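Local coordinates for exopolyphosphatase (Cytophaga hutchinsonii, PDB 3MDQ), which probably hydrolyses the terminal phosphate from inorganic polyphosphate chains, as an exopolyphosphatase of the Ppx/GppA family in the actin-like ATPase clan, at residues 48-53 with 88-93. Sequence-based numbering, arbitrary orientation.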
ATOM      1  N   GLY A  48       1.077 -10.439 -17.215  1.00 12.34           N
ATOM      2  CA  GLY A  48       1.152  -9.159 -17.912  1.00 13.05           C
ATOM      3  C   GLY A  48      -0.143  -8.632 -18.487  1.00 11.32           C
ATOM      4  O   GLY A  48      -0.099  -7.849 -19.409  1.00 11.97           O
ATOM      5  N   PHE A  49      -1.300  -9.073 -17.966  1.00 10.43           N
ATOM      6  CA  PHE A  49      -2.607  -8.537 -18.419  1.00 10.38           C
ATOM      7  C   PHE A  49      -3.612  -8.429 -17.291  1.00 10.92           C
ATOM      8  O   PHE A  49      -3.408  -8.969 -16.192  1.00 11.22           O
ATOM      9  CB  PHE A  49      -3.162  -9.336 -19.607  1.00  9.44           C
ATOM     10  CG  PHE A  49      -3.477 -10.766 -19.283  1.00  9.28           C
ATOM     11  CD1 PHE A  49      -4.653 -11.108 -18.676  1.00 12.86           C
ATOM     12  CD2 PHE A  49      -2.560 -11.729 -19.534  1.00 12.93           C
ATOM     13  CE1 PHE A  49      -4.946 -12.417 -18.328  1.00 12.28           C
ATOM     14  CE2 PHE A  49      -2.829 -13.051 -19.200  1.00 12.34           C
ATOM     15  CZ  PHE A  49      -4.031 -13.389 -18.619  1.00 11.60           C
ATOM     16  N   ILE A  50      -4.726  -7.727 -17.571  1.00  9.53           N
ATOM     17  CA  ILE A  50      -5.824  -7.616 -16.657  1.00  8.87           C
ATOM     18  C   ILE A  50      -6.997  -8.452 -17.244  1.00  8.16           C
ATOM     19  O   ILE A  50      -7.370  -8.264 -18.403  1.00 10.15           O
ATOM     20  CB  ILE A  50      -6.233  -6.147 -16.468  1.00 10.29           C
ATOM     21  CG1 ILE A  50      -5.060  -5.291 -16.036  1.00 11.69           C
ATOM     22  CG2 ILE A  50      -7.367  -6.032 -15.418  1.00 11.51           C
ATOM     23  CD1 ILE A  50      -5.433  -3.723 -16.120  1.00 12.91           C
ATOM     24  N   THR A  51      -7.596  -9.342 -16.461  1.00  9.10           N
ATOM     25  CA  THR A  51      -8.638 -10.188 -17.004  1.00  9.01           C
ATOM     26  C   THR A  51      -9.910  -9.390 -17.224  1.00  9.78           C
ATOM     27  O   THR A  51     -10.108  -8.300 -16.654  1.00 10.92           O
ATOM     28  CB  THR A  51      -8.980 -11.334 -16.039  1.00  9.73           C
ATOM     29  OG1 THR A  51      -9.571 -10.797 -14.834  1.00 10.46           O
ATOM     30  CG2 THR A  51      -7.724 -12.160 -15.704  1.00 10.17           C
ATOM     31  N   GLU A  52     -10.798  -9.940 -18.020  1.00  9.35           N
ATOM     32  CA  GLU A  52     -12.120  -9.327 -18.172  1.00  9.14           C
ATOM     33  C   GLU A  52     -12.884  -9.259 -16.854  1.00 10.38           C
ATOM     34  O   GLU A  52     -13.588  -8.264 -16.596  1.00 10.28           O
ATOM     35  CB  GLU A  52     -12.980 -10.065 -19.201  1.00  9.91           C
ATOM     36  CG  GLU A  52     -12.509  -9.958 -20.615  1.00 11.99           C
ATOM     37  CD  GLU A  52     -12.664  -8.560 -21.214  1.00 14.29           C
ATOM     38  OE1 GLU A  52     -13.557  -7.764 -20.785  1.00 14.19           O
ATOM     39  OE2 GLU A  52     -11.852  -8.251 -22.124  1.00 12.59           O
ATOM     40  N   GLU A  53     -12.782 -10.305 -16.035  1.00 11.02           N
ATOM     41  CA  GLU A  53     -13.492 -10.307 -14.769  1.00 11.74           C
ATOM     42  C   GLU A  53     -12.978  -9.203 -13.866  1.00 10.55           C
ATOM     43  O   GLU A  53     -13.756  -8.540 -13.184  1.00 10.17           O
ATOM     44  CB  GLU A  53     -13.406 -11.684 -14.090  1.00 11.64           C
ATOM     45  CG  GLU A  53     -14.298 -12.700 -14.867  1.00 14.72           C
ATOM     46  CD  GLU A  53     -14.002 -14.144 -14.599  1.00 33.80           C
ATOM     47  OE1 GLU A  53     -13.609 -14.491 -13.463  1.00 38.75           O
ATOM     48  OE2 GLU A  53     -14.194 -14.941 -15.541  1.00 38.68           O
ATOM     49  N   GLY A  88      -0.130  -3.948 -17.007  1.00 10.18           N
ATOM     50  CA  GLY A  88      -1.047  -4.674 -17.878  1.00 11.64           C
ATOM     51  C   GLY A  88      -0.979  -4.245 -19.316  1.00 10.74           C
ATOM     52  O   GLY A  88      -1.051  -3.032 -19.651  1.00 10.32           O
ATOM     53  N   SER A  89      -0.765  -5.230 -20.193  1.00 10.65           N
ATOM     54  CA  SER A  89      -0.632  -4.922 -21.617  1.00 10.37           C
ATOM     55  C   SER A  89      -1.890  -4.296 -22.175  1.00 11.03           C
ATOM     56  O   SER A  89      -1.812  -3.480 -23.098  1.00 11.81           O
ATOM     57  CB  SER A  89      -0.301  -6.172 -22.427  1.00 11.21           C
ATOM     58  OG  SER A  89      -1.349  -7.114 -22.274  1.00 13.15           O
ATOM     59  N   ASN A  90      -3.024  -4.612 -21.565  1.00  8.54           N
ATOM     60  CA  ASN A  90      -4.310  -4.101 -21.984  1.00  9.13           C
ATOM     61  C   ASN A  90      -4.832  -2.979 -21.087  1.00 10.25           C
ATOM     62  O   ASN A  90      -6.009  -2.705 -21.065  1.00 10.12           O
ATOM     63  CB  ASN A  90      -5.339  -5.224 -22.082  1.00 10.00           C
ATOM     64  CG  ASN A  90      -5.592  -5.981 -20.751  1.00 10.84           C
ATOM     65  OD1 ASN A  90      -4.771  -5.971 -19.852  1.00  9.47           O
ATOM     66  ND2 ASN A  90      -6.717  -6.675 -20.677  1.00 13.81           N
ATOM     67  N   LYS A  91      -3.946  -2.284 -20.393  1.00  9.01           N
ATOM     68  CA  LYS A  91      -4.379  -1.142 -19.576  1.00 11.02           C
ATOM     69  C   LYS A  91      -5.239  -0.112 -20.293  1.00  9.68           C
ATOM     70  O   LYS A  91      -6.153   0.455 -19.702  1.00  9.74           O
ATOM     71  CB  LYS A  91      -3.201  -0.452 -18.948  1.00 11.21           C
ATOM     72  CG  LYS A  91      -2.315   0.326 -19.873  1.00 12.72           C
ATOM     73  CD  LYS A  91      -1.150   1.070 -19.125  1.00 15.70           C
ATOM     74  CE  LYS A  91      -0.291   1.938 -20.059  1.00 19.87           C
ATOM     75  NZ  LYS A  91       0.408   1.171 -21.130  1.00 21.74           N
ATOM     76  N   GLN A  92      -4.973   0.162 -21.560  1.00  9.01           N
ATOM     77  CA  GLN A  92      -5.715   1.200 -22.241  1.00  7.74           C
ATOM     78  C   GLN A  92      -7.169   0.778 -22.442  1.00  8.30           C
ATOM     79  O   GLN A  92      -8.030   1.637 -22.550  1.00  9.30           O
ATOM     80  CB  GLN A  92      -5.116   1.553 -23.599  1.00  9.55           C
ATOM     81  CG  GLN A  92      -5.569   2.924 -24.134  1.00 10.09           C
ATOM     82  CD  GLN A  92      -5.128   4.047 -23.218  1.00 15.61           C
ATOM     83  OE1 GLN A  92      -3.966   4.067 -22.778  1.00 18.03           O
ATOM     84  NE2 GLN A  92      -6.028   4.956 -22.904  1.00 15.12           N
ATOM     85  N   VAL A  93      -7.441  -0.522 -22.551  1.00  7.57           N
ATOM     86  CA  VAL A  93      -8.835  -0.961 -22.633  1.00  8.19           C
ATOM     87  C   VAL A  93      -9.579  -0.521 -21.363  1.00  8.51           C
ATOM     88  O   VAL A  93     -10.684   0.036 -21.434  1.00  8.23           O
ATOM     89  CB  VAL A  93      -8.933  -2.508 -22.776  1.00  9.58           C
ATOM     90  CG1 VAL A  93     -10.370  -3.000 -22.611  1.00  8.50           C
ATOM     91  CG2 VAL A  93      -8.336  -2.962 -24.148  1.00  9.72           C
TER
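The CA atoms of Phe49 and Gly88, 4.2 Å apart, are the nearest pair of CA atoms between the two segments. Each segment runs through a loop into the start of a helix: 48-53 enters helix 52-71 with Thr51 at its N-cap, and 88-93 makes a type I turn from Gly88 to Lys91 before helix 91-102, with Asn90 at the N-cap. One backbone bond crosses here, from Ser89 N to Gly48 O at 2.8 Å. Ser89 OG lies 3.2 Å from the same Gly48 O, a weak contact at most.

Most of the grip comes from the Asn90 side chain, whose primary amide pairs with both the N-H and the C=O of Ile50. OD1 accepts from Ile50 N at 2.9 Å, in plane and on a lone pair. ND2 donates to Ile50 O at 2.8 Å, almost straight at 177°, and that oxygen lies nearly in the amide plane. With chi1 at 60°, CG sits between the backbone N and carbonyl carbon, and the two bonds with Ile50 set how the amide is turned. Beside this pair of bonds OD1 rests 3.7 Å from Ile50 CB, while Ile50 and Asn90 both pack against Met55 of helix 52-71. An alanine in place of Asn90 would remove the amide and would probably leave Ile50 N and O without these partners, loosening the hold between the two loops.

Although Asn90 sits at the N-cap position, its side chain makes no capping bond; its amide pairs with Ile50 instead. Paired bonds at both ends of one flat group fix its rotation and tie together the loops leading into helices 52-71 and 91-102; the helices themselves are also bridged by the salt bridge between Glu52 and Arg97.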